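Local coordinates for periplasmic binding protein/LacI transcriptional regulator (Burkholderia multivorans, PDB 4YLE), which probably binds a simple sugar in the periplasm and delivers it to an ABC transporter, at residues G117-P129 and L137-G149. Numbering follows the deposited sequence.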
loop_
_atom_site.group_PDB
_atom_site.type_symbol
_atom_site.label_atom_id
_atom_site.label_comp_id
_atom_site.label_asym_id
_atom_site.label_seq_id
_atom_site.Cartn_x
_atom_site.Cartn_y
_atom_site.Cartn_z
ATOM N N GLY A 117 1.616 -14.487 -22.762
ATOM C CA GLY A 117 0.256 -14.986 -22.731
ATOM C C GLY A 117 -0.335 -15.085 -21.336
ATOM O O GLY A 117 -1.400 -15.673 -21.152
ATOM N N ILE A 118 0.354 -14.516 -20.350
ATOM C CA ILE A 118 -0.142 -14.515 -18.977
ATOM C C ILE A 118 -1.039 -13.301 -18.759
ATOM O O ILE A 118 -0.743 -12.211 -19.241
ATOM C CB ILE A 118 1.038 -14.506 -17.971
ATOM C CG1 ILE A 118 1.928 -15.737 -18.205
ATOM C CG2 ILE A 118 0.543 -14.455 -16.532
ATOM C CD1 ILE A 118 3.183 -15.781 -17.351
ATOM N N ILE A 119 -2.138 -13.488 -18.038
ATOM C CA ILE A 119 -2.996 -12.377 -17.672
ATOM C C ILE A 119 -2.366 -11.737 -16.437
ATOM O O ILE A 119 -2.065 -12.421 -15.475
ATOM C CB ILE A 119 -4.466 -12.850 -17.399
ATOM C CG1 ILE A 119 -5.083 -13.407 -18.696
ATOM C CG2 ILE A 119 -5.354 -11.720 -16.827
ATOM C CD1 ILE A 119 -5.179 -12.388 -19.837
ATOM N N VAL A 120 -2.145 -10.432 -16.485
ATOM C CA VAL A 120 -1.650 -9.697 -15.311
ATOM C C VAL A 120 -2.673 -8.705 -14.830
ATOM O O VAL A 120 -3.202 -7.932 -15.611
ATOM C CB VAL A 120 -0.351 -8.958 -15.642
ATOM C CG1 VAL A 120 0.171 -8.215 -14.418
ATOM C CG2 VAL A 120 0.691 -9.936 -16.218
ATOM N N VAL A 121 -2.923 -8.729 -13.518
ATOM C CA VAL A 121 -3.782 -7.790 -12.841
ATOM C C VAL A 121 -2.926 -7.095 -11.803
ATOM O O VAL A 121 -2.152 -7.735 -11.118
ATOM C CB VAL A 121 -4.962 -8.490 -12.163
ATOM C CG1 VAL A 121 -5.843 -7.501 -11.452
ATOM C CG2 VAL A 121 -5.796 -9.285 -13.198
ATOM N N ASN A 122 -3.093 -5.788 -11.734
ATOM C CA ASN A 122 -2.336 -4.886 -10.870
ATOM C C ASN A 122 -3.207 -4.610 -9.661
ATOM O O ASN A 122 -4.353 -4.185 -9.827
ATOM C CB ASN A 122 -2.037 -3.623 -11.683
ATOM C CG ASN A 122 -1.246 -2.554 -10.956
ATOM O OD1 ASN A 122 -1.084 -1.480 -11.521
ATOM N ND2 ASN A 122 -0.723 -2.832 -9.756
ATOM N N ILE A 123 -2.681 -4.835 -8.467
ATOM C CA ILE A 123 -3.377 -4.392 -7.265
ATOM C C ILE A 123 -2.539 -3.464 -6.387
ATOM O O ILE A 123 -1.339 -3.382 -6.580
ATOM C CB ILE A 123 -3.825 -5.577 -6.391
ATOM C CG1 ILE A 123 -2.627 -6.301 -5.752
ATOM C CG2 ILE A 123 -4.693 -6.575 -7.234
ATOM C CD1 ILE A 123 -3.023 -7.477 -4.803
ATOM N N ASP A 124 -3.219 -2.765 -5.458
ATOM C CA ASP A 124 -2.599 -2.007 -4.345
ATOM C C ASP A 124 -1.949 -0.712 -4.823
ATOM O O ASP A 124 -2.460 0.386 -4.582
ATOM C CB ASP A 124 -1.586 -2.881 -3.612
ATOM C CG ASP A 124 -0.879 -2.146 -2.477
ATOM O OD1 ASP A 124 -1.427 -1.158 -1.986
ATOM O OD2 ASP A 124 0.224 -2.578 -2.067
ATOM N N ASN A 125 -0.834 -0.850 -5.525
ATOM C CA ASN A 125 -0.079 0.288 -5.996
ATOM C C ASN A 125 -0.074 0.296 -7.510
ATOM O O ASN A 125 0.417 -0.628 -8.136
ATOM C CB ASN A 125 1.346 0.235 -5.477
ATOM C CG ASN A 125 2.212 1.290 -6.082
ATOM O OD1 ASN A 125 1.787 2.448 -6.267
ATOM N ND2 ASN A 125 3.470 0.923 -6.392
ATOM N N ARG A 126 -0.621 1.338 -8.095
ATOM C CA ARG A 126 -0.820 1.350 -9.523
ATOM C C ARG A 126 0.482 1.568 -10.277
ATOM O O ARG A 126 1.255 2.464 -9.958
ATOM C CB ARG A 126 -1.837 2.420 -9.903
ATOM C CG ARG A 126 -2.408 2.245 -11.295
ATOM C CD ARG A 126 -3.132 3.495 -11.726
ATOM N NE ARG A 126 -4.236 3.815 -10.825
ATOM C CZ ARG A 126 -5.522 3.618 -11.105
ATOM N NH1 ARG A 126 -5.903 3.103 -12.280
ATOM N NH2 ARG A 126 -6.436 3.950 -10.198
ATOM N N LEU A 127 0.714 0.716 -11.275
ATOM C CA LEU A 127 1.797 0.893 -12.225
ATOM C C LEU A 127 1.650 2.213 -12.939
ATOM O O LEU A 127 0.544 2.706 -13.121
ATOM C CB LEU A 127 1.802 -0.253 -13.230
ATOM C CG LEU A 127 2.140 -1.607 -12.621
ATOM C CD1 LEU A 127 1.781 -2.707 -13.604
ATOM C CD2 LEU A 127 3.613 -1.696 -12.219
ATOM N N ASP A 128 2.767 2.795 -13.348
ATOM C CA ASP A 128 2.718 4.125 -13.917
ATOM C C ASP A 128 2.030 4.066 -15.288
ATOM O O ASP A 128 2.448 3.310 -16.148
ATOM C CB ASP A 128 4.116 4.704 -14.039
ATOM C CG ASP A 128 4.105 6.174 -14.429
ATOM O OD1 ASP A 128 3.419 6.547 -15.408
ATOM O OD2 ASP A 128 4.786 6.960 -13.745
ATOM N N PRO A 129 0.958 4.852 -15.473
ATOM C CA PRO A 129 0.168 4.755 -16.701
ATOM C C PRO A 129 0.936 5.201 -17.933
ATOM O O PRO A 129 0.710 4.680 -19.028
ATOM C CB PRO A 129 -1.013 5.685 -16.421
ATOM C CG PRO A 129 -0.502 6.656 -15.445
ATOM C CD PRO A 129 0.387 5.854 -14.555
ATOM N N LEU A 137 0.676 -1.203 -23.377
ATOM C CA LEU A 137 0.315 -2.242 -22.428
ATOM C C LEU A 137 -0.904 -1.871 -21.598
ATOM O O LEU A 137 -0.965 -0.791 -21.002
ATOM C CB LEU A 137 1.513 -2.519 -21.523
ATOM C CG LEU A 137 1.504 -3.737 -20.617
ATOM C CD1 LEU A 137 1.029 -4.978 -21.335
ATOM C CD2 LEU A 137 2.918 -3.922 -20.094
ATOM N N ASN A 138 -1.878 -2.776 -21.575
ATOM C CA ASN A 138 -3.065 -2.609 -20.755
ATOM C C ASN A 138 -3.010 -3.538 -19.569
ATOM O O ASN A 138 -2.876 -4.744 -19.732
ATOM C CB ASN A 138 -4.324 -2.874 -21.581
ATOM C CG ASN A 138 -5.591 -2.592 -20.806
ATOM O OD1 ASN A 138 -6.427 -3.476 -20.606
ATOM N ND2 ASN A 138 -5.733 -1.354 -20.343
ATOM N N VAL A 139 -3.122 -2.961 -18.373
ATOM C CA VAL A 139 -3.151 -3.732 -17.137
ATOM C C VAL A 139 -4.303 -3.240 -16.255
ATOM O O VAL A 139 -4.255 -2.109 -15.736
ATOM C CB VAL A 139 -1.814 -3.621 -16.371
ATOM C CG1 VAL A 139 -1.817 -4.554 -15.165
ATOM C CG2 VAL A 139 -0.652 -3.963 -17.304
ATOM N N PRO A 140 -5.342 -4.074 -16.078
ATOM C CA PRO A 140 -6.413 -3.678 -15.157
ATOM C C PRO A 140 -5.909 -3.460 -13.743
ATOM O O PRO A 140 -4.992 -4.156 -13.316
ATOM C CB PRO A 140 -7.376 -4.875 -15.204
ATOM C CG PRO A 140 -6.563 -6.002 -15.643
ATOM C CD PRO A 140 -5.575 -5.427 -16.615
ATOM N N PHE A 141 -6.507 -2.498 -13.047
ATOM C CA PHE A 141 -6.128 -2.170 -11.677
ATOM C C PHE A 141 -7.287 -2.449 -10.746
ATOM O O PHE A 141 -8.440 -2.121 -11.066
ATOM C CB PHE A 141 -5.684 -0.698 -11.577
ATOM C CG PHE A 141 -5.229 -0.325 -10.196
ATOM C CD1 PHE A 141 -4.089 -0.889 -9.674
ATOM C CD2 PHE A 141 -5.965 0.527 -9.400
ATOM C CE1 PHE A 141 -3.677 -0.586 -8.360
ATOM C CE2 PHE A 141 -5.542 0.832 -8.114
ATOM C CZ PHE A 141 -4.417 0.269 -7.611
ATOM N N VAL A 142 -6.969 -3.110 -9.632
ATOM C CA VAL A 142 -7.854 -3.269 -8.485
ATOM C C VAL A 142 -7.181 -2.679 -7.259
ATOM O O VAL A 142 -6.146 -3.159 -6.811
ATOM C CB VAL A 142 -8.170 -4.752 -8.256
ATOM C CG1 VAL A 142 -9.077 -4.940 -7.052
ATOM C CG2 VAL A 142 -8.765 -5.359 -9.509
ATOM N N GLY A 143 -7.748 -1.606 -6.731
ATOM C CA GLY A 143 -7.259 -1.040 -5.502
ATOM C C GLY A 143 -7.977 0.251 -5.187
ATOM O O GLY A 143 -8.918 0.671 -5.899
ATOM N N PRO A 144 -7.530 0.896 -4.109
ATOM C CA PRO A 144 -8.176 2.091 -3.579
ATOM C C PRO A 144 -7.716 3.396 -4.185
ATOM O O PRO A 144 -6.646 3.520 -4.780
ATOM C CB PRO A 144 -7.787 2.048 -2.117
ATOM C CG PRO A 144 -6.422 1.462 -2.135
ATOM C CD PRO A 144 -6.529 0.368 -3.171
ATOM N N ASP A 145 -8.543 4.403 -3.948
ATOM C CA ASP A 145 -8.175 5.773 -4.229
ATOM C C ASP A 145 -7.463 6.267 -2.971
ATOM O O ASP A 145 -8.110 6.577 -1.954
ATOM C CB ASP A 145 -9.405 6.620 -4.554
ATOM C CG ASP A 145 -9.063 8.069 -4.834
ATOM O OD1 ASP A 145 -8.112 8.584 -4.211
ATOM O OD2 ASP A 145 -9.754 8.725 -5.670
ATOM N N ASN A 146 -6.138 6.278 -3.006
ATOM C CA ASN A 146 -5.377 6.583 -1.812
ATOM C C ASN A 146 -5.417 8.068 -1.442
ATOM O O ASN A 146 -5.043 8.422 -0.341
ATOM C CB ASN A 146 -3.922 6.125 -1.969
ATOM C CG ASN A 146 -3.773 4.633 -1.751
ATOM O OD1 ASN A 146 -3.942 4.154 -0.630
ATOM N ND2 ASN A 146 -3.505 3.888 -2.812
ATOM N N ARG A 147 -5.817 8.928 -2.370
ATOM C CA ARG A 147 -5.888 10.361 -2.055
ATOM C C ARG A 147 -7.131 10.584 -1.200
ATOM O O ARG A 147 -7.066 11.192 -0.143
ATOM C CB ARG A 147 -5.902 11.197 -3.328
ATOM C CG ARG A 147 -5.783 12.702 -3.111
ATOM C CD ARG A 147 -5.608 13.490 -4.409
ATOM N NE ARG A 147 -5.236 14.870 -4.092
ATOM C CZ ARG A 147 -4.613 15.709 -4.908
ATOM N NH1 ARG A 147 -4.288 15.354 -6.145
ATOM N NH2 ARG A 147 -4.326 16.932 -4.474
ATOM N N LYS A 148 -8.257 10.022 -1.634
ATOM C CA LYS A 148 -9.466 10.068 -0.806
ATOM C C LYS A 148 -9.279 9.361 0.527
ATOM O O LYS A 148 -9.795 9.821 1.541
ATOM C CB LYS A 148 -10.650 9.435 -1.543
ATOM C CG LYS A 148 -11.138 10.211 -2.746
ATOM C CD LYS A 148 -12.274 9.473 -3.426
ATOM C CE LYS A 148 -12.802 10.249 -4.655
ATOM N NZ LYS A 148 -13.905 9.539 -5.375
ATOM N N GLY A 149 -8.571 8.217 0.525
ATOM C CA GLY A 149 -8.327 7.474 1.739
ATOM C C GLY A 149 -7.539 8.295 2.751
ATOM O O GLY A 149 -7.989 8.468 3.883
HETATM O O HOH W 1 -2.489 -0.720 -13.707
HETATM O O HOH W 2 -2.943 1.123 -1.839
HETATM O O HOH W 3 -4.309 2.162 -5.224
HETATM O O HOH W 4 -6.361 4.703 -7.521
#
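With CG trans to the backbone N in both F141 and N122 (chi1 -178° and -180°), ring and amide meet on the sheet face that these two residues share as partners in the parallel register. There the CD1 corner of the F141 ring lies 3.5 Å from N122 CG, with the two planes steeply inclined. R126 closes over one face of the ring. Its CB makes a CH-pi contact, and the chain then bends at chi3 (-60°). This brings the guanidinium, tilted against the ring, over F141 CD2, with R126 NH2 3.5 Å from F141 CD2. D124 O meets the ring edge at CZ.

Beneath them, strands 119-123 and 141-144 run parallel. N122 N bonds to P140 O (3.0 Å), V142 N to N122 O (2.8 Å), and D124 N to V142 O. V121 and I123 pack on V142 on the other face.

The N122 amide is gripped at both ends. L127 N meets N122 OD1 on a lone pair (2.8 Å), a water links OD1 to V139 O, and ND2 donates to N125 O. This fixes the amide's rotation and ties the loop after the strand to it.

The pair belongs to a beta-alpha-beta unit of the periplasmic binding protein fold. Past the strand end, D124 OD1 shares a hydrogen bond with a bound, unidentified ligand, consistent with a place in the binding cleft, and OD2 forms a salt bridge with K40. The buried amide ties the chain beyond D124 back to the strand, consistent with a fixed course for the loop carrying this carboxylate.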